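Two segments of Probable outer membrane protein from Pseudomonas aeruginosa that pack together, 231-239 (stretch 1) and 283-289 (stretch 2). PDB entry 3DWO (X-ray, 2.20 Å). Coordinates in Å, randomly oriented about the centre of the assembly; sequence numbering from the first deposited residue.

Stretch 1 (231-239) AYHAKIRNK
Stretch 2 283-289: DIPAYAS

Two extended segments run antiparallel, their strand axes 4.8 Å apart at 168°, and bury 764 Å² between them. The register pairs Ala231 with Ser289, Tyr232 with Ala288 and His233 with Tyr287, then resumes at Ile236 and Ile284 after an irregular interval. The paired strands are fully extended (phi/psi -129/140 at Ala231, -157/156 at Tyr287), while the loop residues include polyproline-like angles such as -62/143 at Lys235 and -56/145 at Pro285.

Ala231 N donates to Ser289 O (3.0 Å) and Ser289 N to Ala231 O (2.9 Å); His233 N reaches Tyr287 O at 2.9 Å, and Tyr287 N returns to His233 O at 3.0 Å. Where the regular pairing lapses, a water donates to Ala234 O and Pro285 O, 3.0 Å from each, spanning the backbones.

Asp283 covers the most surface and closes the far end. With chi1 at -63° (m), its OD1 accepts from Asn238 N at 2.7 Å, while OD2 takes a salt bridge from Arg237 NH2 at 2.8 Å, at the edge of the guanidinium. The CA-to-CB bond of Arg237 points away, but with chi1 -63° (m), chi2 -113° (between wells) and chi3 78° (p) the end comes nearer.

Ile284 forms the next rung: Ile236 N to Ile284 O is 2.8 Å, and Ile284 N to Ile236 O is 3.0 Å. Both isoleucines are buried in the mt rotamer, and their CB atoms meet at 3.8 Å, branched carbons filling the space beside the bridge.

Tyr287 (chi1 62°, p) and His233 (chi1 -76°, m) share a sheet face with Ala231 and Ser289. Their rings lie 4° from parallel but slid apart, centroids 4.5 Å distant; His233 CB sits over the tyrosine face, 3.7 Å from its centroid. On the other face, Ala288 CB meets the edge of the Tyr232 ring, 3.9 Å from Tyr232 CD1, a small methyl beside a broad ring.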

ATOM      1  N   ALA A 231      10.709   5.756 -16.484  1.00 34.00           N
ATOM      2  CA  ALA A 231       9.426   5.079 -16.536  1.00 32.98           C
ATOM      3  C   ALA A 231       8.359   5.924 -15.869  1.00 32.41           C
ATOM      4  O   ALA A 231       8.599   6.559 -14.840  1.00 31.84           O
ATOM      5  CB  ALA A 231       9.523   3.716 -15.849  1.00 32.67           C
ATOM      6  N   TYR A 232       7.174   5.937 -16.465  1.00 31.14           N
ATOM      7  CA  TYR A 232       6.076   6.693 -15.902  1.00 30.94           C
ATOM      8  C   TYR A 232       4.809   5.856 -15.831  1.00 30.36           C
ATOM      9  O   TYR A 232       4.392   5.247 -16.823  1.00 30.09           O
ATOM     10  CB  TYR A 232       5.796   7.945 -16.727  1.00 32.03           C
ATOM     11  CG  TYR A 232       4.697   8.794 -16.134  1.00 34.29           C
ATOM     12  CD1 TYR A 232       4.931   9.582 -15.009  1.00 35.88           C
ATOM     13  CD2 TYR A 232       3.408   8.777 -16.670  1.00 33.73           C
ATOM     14  CE1 TYR A 232       3.908  10.335 -14.429  1.00 35.72           C
ATOM     15  CE2 TYR A 232       2.380   9.526 -16.097  1.00 34.32           C
ATOM     16  CZ  TYR A 232       2.642  10.300 -14.977  1.00 35.27           C
ATOM     17  OH  TYR A 232       1.635  11.040 -14.404  1.00 37.24           O
ATOM     18  N   HIS A 233       4.212   5.819 -14.645  1.00 29.63           N
ATOM     19  CA  HIS A 233       2.967   5.097 -14.417  1.00 27.95           C
ATOM     20  C   HIS A 233       1.935   6.150 -14.049  1.00 28.06           C
ATOM     21  O   HIS A 233       2.061   6.825 -13.027  1.00 27.50           O
ATOM     22  CB  HIS A 233       3.127   4.073 -13.288  1.00 26.64           C
ATOM     23  CG  HIS A 233       3.882   2.846 -13.694  1.00 25.98           C
ATOM     24  ND1 HIS A 233       5.233   2.859 -13.972  1.00 27.96           N
ATOM     25  CD2 HIS A 233       3.466   1.576 -13.913  1.00 25.31           C
ATOM     26  CE1 HIS A 233       5.617   1.650 -14.344  1.00 24.71           C
ATOM     27  NE2 HIS A 233       4.564   0.853 -14.318  1.00 25.51           N
ATOM     28  N   ALA A 234       0.928   6.306 -14.900  1.00 26.37           N
ATOM     29  CA  ALA A 234      -0.099   7.304 -14.664  1.00 26.34           C
ATOM     30  C   ALA A 234      -1.001   6.905 -13.507  1.00 26.78           C
ATOM     31  O   ALA A 234      -1.125   5.726 -13.181  1.00 27.19           O
ATOM     32  CB  ALA A 234      -0.931   7.515 -15.939  1.00 22.60           C
ATOM     33  N   LYS A 235      -1.620   7.900 -12.881  1.00 27.42           N
ATOM     34  CA  LYS A 235      -2.536   7.647 -11.778  1.00 28.41           C
ATOM     35  C   LYS A 235      -3.689   6.814 -12.313  1.00 28.81           C
ATOM     36  O   LYS A 235      -4.129   7.007 -13.450  1.00 29.45           O
ATOM     37  CB  LYS A 235      -3.082   8.962 -11.218  1.00 28.53           C
ATOM     38  CG  LYS A 235      -4.160   8.773 -10.167  1.00 28.32           C
ATOM     39  CD  LYS A 235      -4.466  10.069  -9.457  1.00 31.06           C
ATOM     40  CE  LYS A 235      -5.059  11.091 -10.402  1.00 32.95           C
ATOM     41  NZ  LYS A 235      -5.188  12.405  -9.727  1.00 33.94           N
ATOM     42  N   ILE A 236      -4.179   5.887 -11.501  1.00 27.31           N
ATOM     43  CA  ILE A 236      -5.283   5.046 -11.926  1.00 27.51           C
ATOM     44  C   ILE A 236      -6.555   5.435 -11.172  1.00 28.71           C
ATOM     45  O   ILE A 236      -6.653   5.230  -9.954  1.00 26.47           O
ATOM     46  CB  ILE A 236      -4.975   3.546 -11.673  1.00 27.68           C
ATOM     47  CG1 ILE A 236      -3.662   3.158 -12.361  1.00 26.22           C
ATOM     48  CG2 ILE A 236      -6.116   2.683 -12.195  1.00 26.70           C
ATOM     49  CD1 ILE A 236      -3.286   1.689 -12.196  1.00 24.57           C
ATOM     50  N   ARG A 237      -7.509   6.021 -11.899  1.00 27.29           N
ATOM     51  CA  ARG A 237      -8.783   6.421 -11.317  1.00 27.89           C
ATOM     52  C   ARG A 237      -9.389   5.146 -10.753  1.00 27.06           C
ATOM     53  O   ARG A 237      -9.513   4.138 -11.454  1.00 25.53           O
ATOM     54  CB  ARG A 237      -9.686   7.026 -12.388  1.00 30.63           C
ATOM     55  CG  ARG A 237      -9.126   8.298 -12.995  1.00 35.13           C
ATOM     56  CD  ARG A 237      -9.969   9.508 -12.629  1.00 41.28           C
ATOM     57  NE  ARG A 237      -9.719   9.991 -11.275  1.00 45.76           N
ATOM     58  CZ  ARG A 237     -10.566  10.757 -10.592  1.00 47.16           C
ATOM     59  NH1 ARG A 237     -11.722  11.121 -11.139  1.00 45.68           N
ATOM     60  NH2 ARG A 237     -10.255  11.167  -9.367  1.00 45.35           N
ATOM     61  N   ASN A 238      -9.785   5.198  -9.488  1.00 25.62           N
ATOM     62  CA  ASN A 238     -10.275   4.004  -8.826  1.00 23.33           C
ATOM     63  C   ASN A 238     -11.355   4.306  -7.777  1.00 22.77           C
ATOM     64  O   ASN A 238     -11.055   4.567  -6.611  1.00 22.81           O
ATOM     65  CB  ASN A 238      -9.045   3.324  -8.204  1.00 21.48           C
ATOM     66  CG  ASN A 238      -9.315   1.924  -7.708  1.00 23.53           C
ATOM     67  OD1 ASN A 238     -10.175   1.208  -8.226  1.00 23.82           O
ATOM     68  ND2 ASN A 238      -8.552   1.515  -6.704  1.00 23.09           N
ATOM     69  N   LYS A 239     -12.612   4.275  -8.211  1.00 20.09           N
ATOM     70  CA  LYS A 239     -13.738   4.526  -7.325  1.00 21.25           C
ATOM     71  C   LYS A 239     -14.248   3.192  -6.799  1.00 22.70           C
ATOM     72  O   LYS A 239     -14.880   2.428  -7.530  1.00 21.03           O
ATOM     73  CB  LYS A 239     -14.855   5.246  -8.078  1.00 23.54           C
ATOM     74  CG  LYS A 239     -16.109   5.507  -7.258  1.00 26.33           C
ATOM     75  CD  LYS A 239     -17.091   6.349  -8.066  1.00 30.13           C
ATOM     76  CE  LYS A 239     -18.380   6.616  -7.311  1.00 30.29           C
ATOM     77  NZ  LYS A 239     -19.307   7.452  -8.132  1.00 33.44           N
ATOM     78  N   ASP A 283      -7.756   6.434  -5.733  1.00 24.70           N
ATOM     79  CA  ASP A 283      -6.932   6.391  -6.936  1.00 26.20           C
ATOM     80  C   ASP A 283      -5.518   5.910  -6.641  1.00 26.28           C
ATOM     81  O   ASP A 283      -4.911   6.306  -5.642  1.00 27.23           O
ATOM     82  CB  ASP A 283      -6.850   7.774  -7.593  1.00 26.74           C
ATOM     83  CG  ASP A 283      -8.200   8.285  -8.075  1.00 30.10           C
ATOM     84  OD1 ASP A 283      -9.153   7.482  -8.211  1.00 27.75           O
ATOM     85  OD2 ASP A 283      -8.299   9.504  -8.335  1.00 30.30           O
ATOM     86  N   ILE A 284      -4.997   5.050  -7.507  1.00 26.11           N
ATOM     87  CA  ILE A 284      -3.639   4.559  -7.344  1.00 25.23           C
ATOM     88  C   ILE A 284      -2.756   5.696  -7.851  1.00 25.11           C
ATOM     89  O   ILE A 284      -2.824   6.074  -9.019  1.00 25.78           O
ATOM     90  CB  ILE A 284      -3.412   3.283  -8.172  1.00 25.90           C
ATOM     91  CG1 ILE A 284      -4.450   2.230  -7.771  1.00 26.19           C
ATOM     92  CG2 ILE A 284      -2.005   2.740  -7.933  1.00 24.65           C
ATOM     93  CD1 ILE A 284      -4.350   0.930  -8.544  1.00 26.19           C
ATOM     94  N   PRO A 285      -1.915   6.259  -6.974  1.00 24.10           N
ATOM     95  CA  PRO A 285      -1.028   7.367  -7.335  1.00 24.56           C
ATOM     96  C   PRO A 285      -0.074   7.146  -8.503  1.00 24.11           C
ATOM     97  O   PRO A 285       0.429   6.047  -8.722  1.00 22.53           O
ATOM     98  CB  PRO A 285      -0.292   7.659  -6.027  1.00 24.82           C
ATOM     99  CG  PRO A 285      -0.249   6.324  -5.368  1.00 26.16           C
ATOM    100  CD  PRO A 285      -1.629   5.784  -5.609  1.00 25.24           C
ATOM    101  N   ALA A 286       0.157   8.218  -9.251  1.00 23.90           N
ATOM    102  CA  ALA A 286       1.063   8.198 -10.386  1.00 23.21           C
ATOM    103  C   ALA A 286       2.474   8.256  -9.827  1.00 24.12           C
ATOM    104  O   ALA A 286       2.689   8.758  -8.727  1.00 22.77           O
ATOM    105  CB  ALA A 286       0.815   9.414 -11.279  1.00 24.38           C
ATOM    106  N   TYR A 287       3.432   7.720 -10.572  1.00 24.50           N
ATOM    107  CA  TYR A 287       4.812   7.775 -10.136  1.00 26.54           C
ATOM    108  C   TYR A 287       5.751   7.639 -11.319  1.00 27.59           C
ATOM    109  O   TYR A 287       5.382   7.096 -12.357  1.00 26.98           O
ATOM    110  CB  TYR A 287       5.114   6.692  -9.093  1.00 26.69           C
ATOM    111  CG  TYR A 287       4.948   5.268  -9.566  1.00 26.11           C
ATOM    112  CD1 TYR A 287       3.711   4.628  -9.492  1.00 25.01           C
ATOM    113  CD2 TYR A 287       6.041   4.543 -10.040  1.00 25.80           C
ATOM    114  CE1 TYR A 287       3.568   3.297  -9.867  1.00 26.23           C
ATOM    115  CE2 TYR A 287       5.911   3.214 -10.422  1.00 26.64           C
ATOM    116  CZ  TYR A 287       4.670   2.594 -10.329  1.00 27.84           C
ATOM    117  OH  TYR A 287       4.539   1.267 -10.676  1.00 30.34           O
ATOM    118  N   ALA A 288       6.963   8.153 -11.154  1.00 28.93           N
ATOM    119  CA  ALA A 288       7.976   8.108 -12.196  1.00 30.85           C
ATOM    120  C   ALA A 288       9.284   7.663 -11.568  1.00 31.81           C
ATOM    121  O   ALA A 288       9.590   8.031 -10.435  1.00 33.14           O
ATOM    122  CB  ALA A 288       8.139   9.492 -12.824  1.00 29.21           C
ATOM    123  N   SER A 289      10.054   6.871 -12.299  1.00 32.91           N
ATOM    124  CA  SER A 289      11.328   6.399 -11.778  1.00 35.64           C
ATOM    125  C   SER A 289      12.448   6.533 -12.798  1.00 35.96           C
ATOM    126  O   SER A 289      12.258   6.304 -13.993  1.00 35.60           O
ATOM    127  CB  SER A 289      11.205   4.941 -11.320  1.00 36.12           C
ATOM    128  OG  SER A 289      10.623   4.136 -12.329  1.00 39.28           O
TER
HETATM  129  O   HOH W   1       0.104   4.169 -10.982  1.00 29.62           O